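Local coordinates for aminotransferase, class III (Deinococcus radiodurans, PDB 3I4J) that is a pyridoxal-phosphate-dependent aminotransferase of class III, moving an amino group from an amine donor to a carbonyl acceptor, at the interface of chains A and B. Coordinates in Å, arbitrary orientation; residue numbers count along the deposited sequence, not the author numbering. Chains: chain A/B, Aminotransferase, class III.

Contact 1: the interface of chains A and B. Residues chain A 23, 35, 37, 385-387; chain B 68-69.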
# COMPACT_ATOMS: atom_id res chain seq x y z
N LEU A 23 -11.43 -11.13 -19.42
CA LEU A 23 -12.23 -10.47 -18.39
C LEU A 23 -13.65 -10.34 -18.94
O LEU A 23 -13.84 -10.16 -20.14
CB LEU A 23 -11.67 -9.08 -18.08
CG LEU A 23 -10.25 -9.04 -17.50
CD1 LEU A 23 -9.77 -7.59 -17.44
CD2 LEU A 23 -10.25 -9.68 -16.11
N SER A 35 -2.79 -6.05 -21.68
CA SER A 35 -1.74 -5.42 -20.88
C SER A 35 -1.75 -5.96 -19.46
O SER A 35 -1.12 -5.38 -18.57
CB SER A 35 -1.91 -3.90 -20.87
OG SER A 35 -3.19 -3.53 -20.39
N GLY A 37 -3.85 -5.75 -17.29
CA GLY A 37 -4.26 -4.66 -16.41
C GLY A 37 -3.21 -3.58 -16.63
O GLY A 37 -3.25 -2.85 -17.62
N ILE A 385 -7.95 -4.91 -24.07
CA ILE A 385 -7.47 -4.04 -23.00
C ILE A 385 -6.02 -3.68 -23.28
O ILE A 385 -5.22 -4.54 -23.64
CB ILE A 385 -7.53 -4.77 -21.63
CG1 ILE A 385 -8.95 -5.26 -21.34
CG2 ILE A 385 -7.05 -3.84 -20.51
CD1 ILE A 385 -9.98 -4.15 -21.28
N THR A 386 -5.69 -2.40 -23.16
CA THR A 386 -4.33 -1.92 -23.38
C THR A 386 -3.90 -1.16 -22.12
O THR A 386 -4.75 -0.83 -21.28
CB THR A 386 -4.24 -0.98 -24.60
OG1 THR A 386 -5.18 0.09 -24.45
CG2 THR A 386 -4.54 -1.75 -25.88
N TYR A 387 -2.61 -0.89 -21.98
CA TYR A 387 -2.12 -0.20 -20.79
C TYR A 387 -2.88 1.10 -20.52
O TYR A 387 -2.90 2.00 -21.35
CB TYR A 387 -0.63 0.11 -20.92
CG TYR A 387 0.06 0.36 -19.59
CD1 TYR A 387 0.46 -0.71 -18.79
CD2 TYR A 387 0.28 1.65 -19.12
CE1 TYR A 387 1.08 -0.49 -17.56
CE2 TYR A 387 0.89 1.88 -17.89
CZ TYR A 387 1.29 0.80 -17.11
OH TYR A 387 1.89 1.01 -15.89
N GLN B 68 -9.64 1.10 -15.43
CA GLN B 68 -10.30 0.38 -16.51
C GLN B 68 -11.66 -0.21 -16.14
O GLN B 68 -12.61 -0.11 -16.92
CB GLN B 68 -9.36 -0.74 -17.02
CG GLN B 68 -7.96 -0.25 -17.36
CD GLN B 68 -6.97 -1.37 -17.63
OE1 GLN B 68 -6.95 -2.38 -16.92
NE2 GLN B 68 -6.13 -1.19 -18.64
N PHE B 69 -11.75 -0.82 -14.96
CA PHE B 69 -13.00 -1.44 -14.52
C PHE B 69 -13.28 -1.27 -13.04
O PHE B 69 -12.38 -1.04 -12.24
CB PHE B 69 -12.98 -2.96 -14.75
CG PHE B 69 -12.80 -3.36 -16.18
CD1 PHE B 69 -13.89 -3.43 -17.04
CD2 PHE B 69 -11.53 -3.68 -16.66
CE1 PHE B 69 -13.73 -3.81 -18.36
CE2 PHE B 69 -11.36 -4.07 -17.98
CZ PHE B 69 -12.45 -4.14 -18.84
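B:Phe69 and A:Ile385 meet tip to tip: the methyl CD1 of A:Ile385 lies 3.5 Å from B:Phe69 CZ and 3.6 Å from B:Phe69 CE2, touching the far rim of the ring. A:Leu23, on strand 22-25, comes at the same corner obliquely and displaced to one side of the ring plane, its CD1 being 3.9 Å from B:Phe69 CE2. The distal end of the phenyl ring is thus held by two aliphatic side chains of the partner.

A:Ile385 also serves the neighbouring residue. Its CG1 stands anti to the carbonyl carbon (chi1 -57°), which sends CD1 toward the phenyl ring and leaves the other branch, CG2, to B:Gln68. A distance of 3.8 Å separates A:Ile385 CG2 from B:Gln68 CD. The A:Ile385 methyl CG2 lies over one side of the amide, and A:Gly37 runs along its edge, displaced slightly to the other side. B:Gln68 has the most surface hidden in this patch, 59 Å², consistent with an extended chain that brings the amide up against A:Gly37 and A:Ile385.

Polar restraint of the amide is modest. B:Gln68 NE2 donates to A:Gly37 O at 3.5 Å with 135° at the hydrogen, a long and bent, weak bond. The same carbonyl oxygen takes a shorter bond from within its own chain, A:Ser35 OG to A:Gly37 O at 2.9 Å, the hydroxyl sitting above the carbonyl plane. This second-shell serine plausibly steadies the acceptor.

The backbone oxygen A:Thr386 O is nearer still, 3.0 Å from B:Gln68 NE2, but it does not qualify as a hydrogen-bond acceptor: it lies almost straight beyond the amide C-N bond, with CD-NE2-O near 168°, and the N-H directions expected of a planar amide splay to either side of the oxygen.

Contact 2: the interface of chains A and B. Residues chain A 63, 65, 68, 295; chain B 7, 37-38, 40, 261, 387.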
# COMPACT_ATOMS: atom_id res chain seq x y z
N PHE A 63 -2.23 -12.28 9.99
CA PHE A 63 -1.51 -11.03 10.24
C PHE A 63 -0.57 -10.94 11.44
O PHE A 63 -0.89 -11.41 12.54
CB PHE A 63 -2.55 -9.90 10.39
CG PHE A 63 -1.95 -8.54 10.54
CD1 PHE A 63 -1.61 -7.80 9.42
CD2 PHE A 63 -1.66 -8.03 11.81
CE1 PHE A 63 -0.99 -6.55 9.54
CE2 PHE A 63 -1.04 -6.78 11.94
CZ PHE A 63 -0.70 -6.05 10.81
N HIS A 65 2.55 -7.85 12.71
CA HIS A 65 3.18 -6.59 12.33
C HIS A 65 4.68 -6.83 12.40
O HIS A 65 5.18 -7.37 13.39
CB HIS A 65 2.76 -5.47 13.28
CG HIS A 65 3.27 -4.12 12.87
ND1 HIS A 65 4.58 -3.74 13.06
CD2 HIS A 65 2.66 -3.09 12.25
CE1 HIS A 65 4.76 -2.52 12.57
NE2 HIS A 65 3.60 -2.11 12.07
N GLN A 68 7.03 -6.57 15.37
CA GLN A 68 6.86 -7.54 16.45
C GLN A 68 7.21 -8.98 16.09
O GLN A 68 7.81 -9.69 16.89
CB GLN A 68 5.41 -7.50 16.95
CG GLN A 68 4.94 -6.09 17.30
CD GLN A 68 3.47 -6.01 17.62
OE1 GLN A 68 2.64 -6.61 16.95
NE2 GLN A 68 3.13 -5.24 18.65
N THR A 295 2.24 -0.61 7.68
CA THR A 295 1.48 -1.54 8.50
C THR A 295 1.40 -2.96 7.94
O THR A 295 1.62 -3.93 8.68
CB THR A 295 0.05 -1.01 8.70
OG1 THR A 295 0.11 0.29 9.32
CG2 THR A 295 -0.75 -1.95 9.58
N ARG B 7 13.37 -5.46 10.18
CA ARG B 7 13.30 -4.02 10.43
C ARG B 7 14.44 -3.49 11.31
O ARG B 7 14.73 -2.29 11.30
CB ARG B 7 11.96 -3.65 11.08
CG ARG B 7 10.75 -3.80 10.17
CD ARG B 7 9.49 -3.43 10.92
NE ARG B 7 8.27 -3.58 10.12
CZ ARG B 7 7.64 -2.57 9.52
NH1 ARG B 7 8.11 -1.33 9.61
NH2 ARG B 7 6.53 -2.81 8.84
N GLY B 37 -1.96 -6.50 17.13
CA GLY B 37 -0.84 -6.19 16.26
C GLY B 37 -0.59 -4.71 16.49
O GLY B 37 0.07 -4.31 17.45
N ALA B 38 -1.12 -3.88 15.60
CA ALA B 38 -1.00 -2.43 15.70
C ALA B 38 -2.42 -1.91 15.49
O ALA B 38 -2.66 -1.06 14.63
CB ALA B 38 -0.06 -1.90 14.63
N VAL B 40 -4.89 -3.55 14.32
CA VAL B 40 -5.26 -4.01 12.99
C VAL B 40 -6.21 -5.21 13.01
O VAL B 40 -7.24 -5.21 12.32
CB VAL B 40 -4.00 -4.44 12.18
CG1 VAL B 40 -4.41 -5.14 10.89
CG2 VAL B 40 -3.14 -3.23 11.87
N LYS B 261 -6.37 0.08 8.35
CA LYS B 261 -6.07 -0.98 9.32
C LYS B 261 -7.19 -1.98 9.58
O LYS B 261 -7.20 -3.08 9.04
CB LYS B 261 -5.63 -0.37 10.66
CG LYS B 261 -4.27 0.30 10.62
CD LYS B 261 -3.78 0.63 12.02
CE LYS B 261 -2.38 1.22 11.97
NZ LYS B 261 -1.78 1.37 13.32
N TYR B 387 1.27 -2.28 21.82
CA TYR B 387 1.55 -1.50 20.62
C TYR B 387 3.04 -1.33 20.37
O TYR B 387 3.48 -1.38 19.22
CB TYR B 387 0.89 -0.13 20.71
CG TYR B 387 0.64 0.51 19.36
CD1 TYR B 387 -0.45 0.12 18.58
CD2 TYR B 387 1.49 1.49 18.86
CE1 TYR B 387 -0.68 0.70 17.33
CE2 TYR B 387 1.27 2.08 17.61
CZ TYR B 387 0.18 1.68 16.86
OH TYR B 387 -0.07 2.26 15.63
O HOH W 1 4.37 -4.88 9.14
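This is a homodimer interface of a class III, fold type I aminotransferase, a family in which the dimer builds the active sites from both subunits. Here A:Thr295, from the position that in this family lines the neighbouring subunit's cofactor phosphate site, meets B:Lys261, the lysine that forms the Schiff base with pyridoxal phosphate.

The two side chains run nearly perpendicular, A:Thr295 OG1 passing 3.8 Å from B:Lys261 CE. The lysine's extended chain ends in a hydrogen bond, B:Lys261 NZ donating to B:Ala38 O at 2.9 Å, tilted 21° from the carbonyl plane.

Beside it, B:Val40 uses both of its methyl branches. CG1, anti to its backbone N (chi1 171°), lies over the centre of the A:Phe63 ring, 3.8 Å from the centroid, in a CH-pi contact. CG2 instead meets the methyl of A:Thr295, with B:Val40 CG2 and A:Thr295 CG2 3.5 Å apart, the two side chains running alongside in opposing senses.

A:His65 is bordered by partner residues at separate ring atoms. B:Ala38 CB is 3.8 Å from A:His65 CD2, while A:His65 CE1 lies 4.1 Å from B:Arg7 NH2, over the guanidinium face but nearer its edge than its centre. The two planes are inclined by only 23°, although the side chains themselves are close to perpendicular, and no hydrogen bond joins them. Water 1 sits over the centre of one imidazole face and joins the chains: it lies 3.0 Å from B:Arg7 NH2 and 2.9 Å from A:Thr295 O, a backbone carbonyl.

The C-alpha centres of contact 1 and contact 2 lie about 34 Å apart, yet both belong to one two-fold interface. Gln68, Gly37 and Tyr387 occur in each with the chains exchanged: contact 1 has Gln68 of chain B reaching chain A, contact 2 the reverse. The glutamine torsions nearly coincide (chi3 -42° and -43°), evidence that the symmetry extends to side chains. Helix 36-39 of each subunit meets Gln68 of its partner, and contact 2 adds Phe63 and His65. Since contact 2 includes the catalytic lysine and contact 1 the equivalent helix of the other subunit, beside strands 22-25 and 384-385, dimerisation and active-site assembly appear coupled.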